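Local atomic coordinates of 2-aminomuconate 6-semialdehyde dehydrogenase (Burkholderia cenocepacia, PDB entry 4U3W), a protein that probably catalyses the NAD-dependent oxidation of 2-aminomuconate 6-semialdehyde to 2-aminomuconate, as a tetrameric member of the aldehyde dehydrogenase family. Residues A[56-61]-A[234-239]; A[245-250]-A[268-273]. All coordinates share one frame; numbering follows the deposited sequence.

Contact 1: A[56-61]-A[234-239]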
loop_
_atom_site.group_PDB
_atom_site.type_symbol
_atom_site.label_atom_id
_atom_site.label_comp_id
_atom_site.label_asym_id
_atom_site.label_seq_id
_atom_site.Cartn_x
_atom_site.Cartn_y
_atom_site.Cartn_z
ATOM N N ALA A 56 -24.915 1.729 -36.328
ATOM C CA ALA A 56 -25.193 3.068 -35.722
ATOM C C ALA A 56 -24.508 4.239 -36.474
ATOM O O ALA A 56 -23.283 4.225 -36.681
ATOM C CB ALA A 56 -24.754 3.087 -34.253
ATOM N N ASP A 57 -25.279 5.236 -36.905
ATOM C CA ASP A 57 -24.661 6.398 -37.534
ATOM C C ASP A 57 -24.273 7.405 -36.441
ATOM O O ASP A 57 -24.560 7.201 -35.242
ATOM C CB ASP A 57 -25.592 7.048 -38.584
ATOM C CG ASP A 57 -26.876 7.674 -37.980
ATOM O OD1 ASP A 57 -26.895 8.108 -36.825
ATOM O OD2 ASP A 57 -27.887 7.756 -38.702
ATOM N N ALA A 58 -23.645 8.504 -36.849
ATOM C CA ALA A 58 -23.110 9.459 -35.882
ATOM C C ALA A 58 -24.189 10.112 -34.969
ATOM O O ALA A 58 -23.890 10.446 -33.807
ATOM C CB ALA A 58 -22.317 10.546 -36.620
ATOM N N ALA A 59 -25.404 10.319 -35.479
ATOM C CA ALA A 59 -26.484 10.886 -34.637
ATOM C C ALA A 59 -26.885 9.876 -33.545
ATOM O O ALA A 59 -27.088 10.255 -32.372
ATOM C CB ALA A 59 -27.699 11.285 -35.466
ATOM N N LEU A 60 -26.958 8.597 -33.910
ATOM C CA LEU A 60 -27.270 7.566 -32.894
ATOM C C LEU A 60 -26.144 7.381 -31.856
ATOM O O LEU A 60 -26.399 7.266 -30.633
ATOM C CB LEU A 60 -27.601 6.246 -33.572
ATOM C CG LEU A 60 -28.286 5.269 -32.599
ATOM C CD1 LEU A 60 -29.514 5.992 -31.988
ATOM C CD2 LEU A 60 -28.702 4.002 -33.300
ATOM N N VAL A 61 -24.897 7.374 -32.306
ATOM C CA VAL A 61 -23.815 7.379 -31.347
ATOM C C VAL A 61 -23.930 8.562 -30.367
ATOM O O VAL A 61 -23.798 8.388 -29.137
ATOM C CB VAL A 61 -22.435 7.382 -32.059
ATOM C CG1 VAL A 61 -21.294 7.647 -31.041
ATOM C CG2 VAL A 61 -22.238 6.047 -32.839
ATOM N N GLY A 234 -17.413 3.158 -34.538
ATOM C CA GLY A 234 -16.242 3.176 -33.652
ATOM C C GLY A 234 -15.514 4.523 -33.661
ATOM O O GLY A 234 -15.261 5.148 -32.596
ATOM N N GLU A 235 -15.237 5.005 -34.870
ATOM C CA GLU A 235 -14.632 6.321 -35.017
ATOM C C GLU A 235 -15.493 7.424 -34.419
ATOM O O GLU A 235 -14.978 8.330 -33.744
ATOM C CB GLU A 235 -14.401 6.641 -36.495
ATOM C CG GLU A 235 -13.792 7.997 -36.686
ATOM C CD GLU A 235 -13.534 8.295 -38.148
ATOM O OE1 GLU A 235 -13.940 9.383 -38.596
ATOM O OE2 GLU A 235 -12.997 7.430 -38.869
ATOM N N PHE A 236 -16.795 7.395 -34.700
ATOM C CA PHE A 236 -17.686 8.441 -34.176
ATOM C C PHE A 236 -17.596 8.531 -32.653
ATOM O O PHE A 236 -17.629 9.616 -32.057
ATOM C CB PHE A 236 -19.121 8.159 -34.579
ATOM C CG PHE A 236 -19.316 7.966 -36.075
ATOM C CD1 PHE A 236 -18.408 8.481 -36.984
ATOM C CD2 PHE A 236 -20.401 7.258 -36.541
ATOM C CE1 PHE A 236 -18.560 8.285 -38.341
ATOM C CE2 PHE A 236 -20.596 7.070 -37.922
ATOM C CZ PHE A 236 -19.660 7.583 -38.837
ATOM N N LEU A 237 -17.527 7.363 -32.023
ATOM C CA LEU A 237 -17.464 7.282 -30.556
ATOM C C LEU A 237 -16.201 7.975 -30.026
ATOM O O LEU A 237 -16.245 8.759 -29.072
ATOM C CB LEU A 237 -17.518 5.802 -30.133
ATOM C CG LEU A 237 -17.433 5.599 -28.616
ATOM C CD1 LEU A 237 -18.510 6.379 -27.792
ATOM C CD2 LEU A 237 -17.589 4.150 -28.360
ATOM N N THR A 238 -15.068 7.723 -30.665
ATOM C CA THR A 238 -13.800 8.293 -30.210
ATOM C C THR A 238 -13.689 9.797 -30.374
ATOM O O THR A 238 -12.946 10.430 -29.625
ATOM C CB THR A 238 -12.625 7.664 -30.968
ATOM O OG1 THR A 238 -12.729 8.015 -32.346
ATOM C CG2 THR A 238 -12.643 6.144 -30.857
ATOM N N ARG A 239 -14.395 10.361 -31.372
ATOM C CA ARG A 239 -14.344 11.788 -31.599
ATOM C C ARG A 239 -15.461 12.488 -30.848
ATOM O O ARG A 239 -15.616 13.726 -30.949
ATOM C CB ARG A 239 -14.441 12.094 -33.099
ATOM C CG ARG A 239 -13.265 11.544 -33.899
ATOM C CD ARG A 239 -13.362 11.969 -35.362
ATOM N NE ARG A 239 -14.773 12.018 -35.744
ATOM C CZ ARG A 239 -15.251 11.695 -36.935
ATOM N NH1 ARG A 239 -14.426 11.316 -37.899
ATOM N NH2 ARG A 239 -16.556 11.764 -37.161
#
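Phe236 carries most of this contact, its ring laid against the first turn of the helix that starts at Ala58. With CG anti to its own carbonyl carbon (chi1 -54°), the side chain leans toward 56-61, and Ala58 CB comes down over one ring face, 4.0 Å from the ring centroid and set toward the rim, a CH-pi contact. Alanine suits the spot because a methyl lets the backbone approach as well: Ala58 N lies 3.5 Å from Phe236 CD2. Ala56 O and Val61 CG2 sit at the ring edge, near its plane.

Val61, one turn further on, crosses Phe236 at about a right angle and points one methyl at the Leu237 backbone and the other at the root of the Phe236 side chain. CG1, anti to the backbone N (chi1 170°), reaches Leu237 CA at 3.9 Å, while CG2 meets Phe236 CB at 4.1 Å. A beta-branched side chain thus serves two neighbours at once.

Asp57, whose CB points away from 234-239, is the N-cap: Leu60 N donates to Asp57 OD1 (3.0 Å), nearly along the C-O axis.

Ala56 is tied by backbone bonding to His226, and Leu60 packs on strand 23-28. Leu237 and Thr238 rest on Ile169 of strand 153-169, and Thr238 also touches helix 252-261, so the short helix 233-238 lies between helix 58-76 and the central sheet.

Contact 2: A[245-250]-A[268-273]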
loop_
_atom_site.group_PDB
_atom_site.type_symbol
_atom_site.label_atom_id
_atom_site.label_comp_id
_atom_site.label_asym_id
_atom_site.label_seq_id
_atom_site.Cartn_x
_atom_site.Cartn_y
_atom_site.Cartn_z
ATOM N N ALA A 245 -13.390 9.131 -21.734
ATOM C CA ALA A 245 -12.228 8.256 -21.926
ATOM C C ALA A 245 -12.546 7.269 -23.020
ATOM O O ALA A 245 -13.729 6.998 -23.248
ATOM C CB ALA A 245 -11.901 7.482 -20.645
ATOM N N ILE A 246 -11.501 6.707 -23.648
ATOM C CA ILE A 246 -11.658 5.607 -24.589
ATOM C C ILE A 246 -10.750 4.465 -24.087
ATOM O O ILE A 246 -9.576 4.707 -23.818
ATOM C CB ILE A 246 -11.221 5.953 -26.013
ATOM C CG1 ILE A 246 -12.168 6.974 -26.636
ATOM C CG2 ILE A 246 -11.235 4.694 -26.925
ATOM C CD1 ILE A 246 -13.569 6.359 -26.920
ATOM N N THR A 247 -11.297 3.262 -23.956
ATOM C CA THR A 247 -10.455 2.076 -23.688
ATOM C C THR A 247 -10.600 1.260 -24.941
ATOM O O THR A 247 -11.671 1.210 -25.600
ATOM C CB THR A 247 -10.860 1.337 -22.390
ATOM O OG1 THR A 247 -9.909 0.277 -22.118
ATOM C CG2 THR A 247 -12.247 0.731 -22.551
ATOM N N PHE A 248 -9.481 0.728 -25.385
ATOM C CA PHE A 248 -9.466 0.115 -26.690
ATOM C C PHE A 248 -8.496 -1.074 -26.651
ATOM O O PHE A 248 -7.429 -0.959 -26.086
ATOM C CB PHE A 248 -9.056 1.121 -27.770
ATOM C CG PHE A 248 -8.781 0.475 -29.115
ATOM C CD1 PHE A 248 -9.819 0.036 -29.930
ATOM C CD2 PHE A 248 -7.452 0.275 -29.556
ATOM C CE1 PHE A 248 -9.544 -0.595 -31.168
ATOM C CE2 PHE A 248 -7.173 -0.328 -30.795
ATOM C CZ PHE A 248 -8.209 -0.772 -31.597
ATOM N N THR A 249 -8.895 -2.204 -27.215
ATOM C CA THR A 249 -7.968 -3.341 -27.392
ATOM C C THR A 249 -7.985 -3.663 -28.889
ATOM O O THR A 249 -9.061 -3.865 -29.451
ATOM C CB THR A 249 -8.395 -4.555 -26.548
ATOM O OG1 THR A 249 -8.426 -4.177 -25.151
ATOM C CG2 THR A 249 -7.413 -5.774 -26.720
ATOM N N GLY A 250 -6.824 -3.694 -29.542
ATOM C CA GLY A 250 -6.800 -4.024 -30.966
ATOM C C GLY A 250 -5.516 -3.634 -31.673
ATOM O O GLY A 250 -4.463 -3.528 -31.047
ATOM N N GLU A 268 -8.990 10.788 -21.601
ATOM C CA GLU A 268 -8.174 9.660 -21.161
ATOM C C GLU A 268 -8.221 8.523 -22.169
ATOM O O GLU A 268 -9.206 8.348 -22.906
ATOM C CB GLU A 268 -8.638 9.167 -19.794
ATOM C CG GLU A 268 -7.864 9.796 -18.660
ATOM C CD GLU A 268 -6.488 9.147 -18.557
ATOM O OE1 GLU A 268 -6.068 8.509 -19.564
ATOM O OE2 GLU A 268 -5.850 9.251 -17.493
ATOM N N VAL A 269 -7.125 7.783 -22.233
ATOM C CA VAL A 269 -7.013 6.631 -23.106
ATOM C C VAL A 269 -6.324 5.477 -22.385
ATOM O O VAL A 269 -5.358 5.686 -21.641
ATOM C CB VAL A 269 -6.209 6.953 -24.404
ATOM C CG1 VAL A 269 -7.065 7.735 -25.435
ATOM C CG2 VAL A 269 -4.951 7.732 -24.064
ATOM N N SER A 270 -6.822 4.280 -22.640
ATOM C CA SER A 270 -6.160 3.047 -22.220
ATOM C C SER A 270 -6.105 2.084 -23.402
ATOM O O SER A 270 -7.147 1.665 -23.932
ATOM C CB SER A 270 -6.884 2.413 -21.010
ATOM O OG SER A 270 -6.171 1.241 -20.515
ATOM N N PHE A 271 -4.894 1.700 -23.807
ATOM C CA PHE A 271 -4.724 0.882 -25.026
ATOM C C PHE A 271 -4.024 -0.447 -24.780
ATOM O O PHE A 271 -3.001 -0.480 -24.122
ATOM C CB PHE A 271 -3.896 1.631 -26.090
ATOM C CG PHE A 271 -4.537 2.860 -26.614
ATOM C CD1 PHE A 271 -5.920 2.995 -26.662
ATOM C CD2 PHE A 271 -3.736 3.904 -27.063
ATOM C CE1 PHE A 271 -6.492 4.169 -27.189
ATOM C CE2 PHE A 271 -4.297 5.079 -27.584
ATOM C CZ PHE A 271 -5.685 5.211 -27.639
ATOM N N GLU A 272 -4.561 -1.529 -25.330
ATOM C CA GLU A 272 -3.865 -2.803 -25.358
ATOM C C GLU A 272 -3.756 -3.187 -26.840
ATOM O O GLU A 272 -4.783 -3.478 -27.481
ATOM C CB GLU A 272 -4.630 -3.858 -24.563
ATOM C CG GLU A 272 -4.716 -3.526 -23.060
ATOM C CD GLU A 272 -5.903 -4.206 -22.336
ATOM O OE1 GLU A 272 -6.718 -4.916 -22.999
ATOM O OE2 GLU A 272 -5.994 -4.069 -21.087
ATOM N N LEU A 273 -2.546 -3.123 -27.402
ATOM C CA LEU A 273 -2.434 -3.058 -28.867
ATOM C C LEU A 273 -1.709 -4.322 -29.410
ATOM O O LEU A 273 -1.848 -5.418 -28.832
ATOM C CB LEU A 273 -1.740 -1.768 -29.292
ATOM C CG LEU A 273 -2.428 -0.456 -28.797
ATOM C CD1 LEU A 273 -1.650 0.780 -29.194
ATOM C CD2 LEU A 273 -3.872 -0.347 -29.284
#
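Two phenylalanines, Phe248 and Phe271, stand on the same face of the sheet without stacking. The Phe248 ring is met at its edge, near its plane, by Leu273 CD2, 3.6 Å from Phe248 CE2, and by Phe271 CD1. The Phe271 ring meets Phe248 CB obliquely. The two side chains leave their strands with different first torsions: Phe248 CG is anti to the backbone N (chi1 170°), whereas Phe271 CG lies anti to the carbonyl carbon (chi1 -64°). Ile246 and Val269 complete this apolar face, where Ile246 and Phe248 pack on helix 252-261, and Val269 and Phe271 on Met259 and Val266 of the second subunit.

The other face carries Ala245 and Glu268 at its start and then the buried polar side chains Thr247, Thr249, Ser270 and Glu272. Thr249 OG1, anti to its carbonyl carbon, donates to Glu272 OE1 at 2.8 Å, meeting it from above the carboxylate plane. Glu272, extended beyond CG, also receives Trp181 NE1 at OE2. Lys182 bonds to the hydroxyls of both threonines, while Ser270 OG and Thr247 OG1 bond to Glu485; Lys182 also makes a long, weak ion pair with Glu272 OE1, which may partly offset the carboxylate's charge.

Between the strands the parallel ladder is regular: Phe248 N meets Ser270 O at 2.9 Å, nearly along the C=O axis, and Glu272 N returns a bond to Phe248 O at 3.0 Å. Gly250 N extends the ladder to Glu272 O; its backbone conformation leaves no room for a CB, which would run into the carbonyl oxygen of Thr249 and into Phe248 CZ.

Strand 245-249, helix 252-261 and strand 268-272 form a beta-alpha-beta crossover unit, typical of the Rossmann-like dinucleotide-binding domain of aldehyde dehydrogenases.

In the fold
Contact 1 closes before contact 2 opens along the chain, and helix 233-238 is followed, after a short connection, by strand 245-249. The two centres lie about 16 Å apart, yet they touch: Ile246 CD1 packs against Thr238 CA at 3.8 Å. The centre of contact 1 lies about 22 Å from the centre of the chain, that of the buried contact 2 about 10 Å. Strand 153-169 links them, since it pairs with strand 245-249 and also touches helix 233-238; helix 252-261 likewise meets both regions. Together they form successive layers of one part of the aldehyde dehydrogenase fold, from the N-terminal helix 58-76 through helix 233-238 to the central sheet, whose strand 268-272 borders the second subunit.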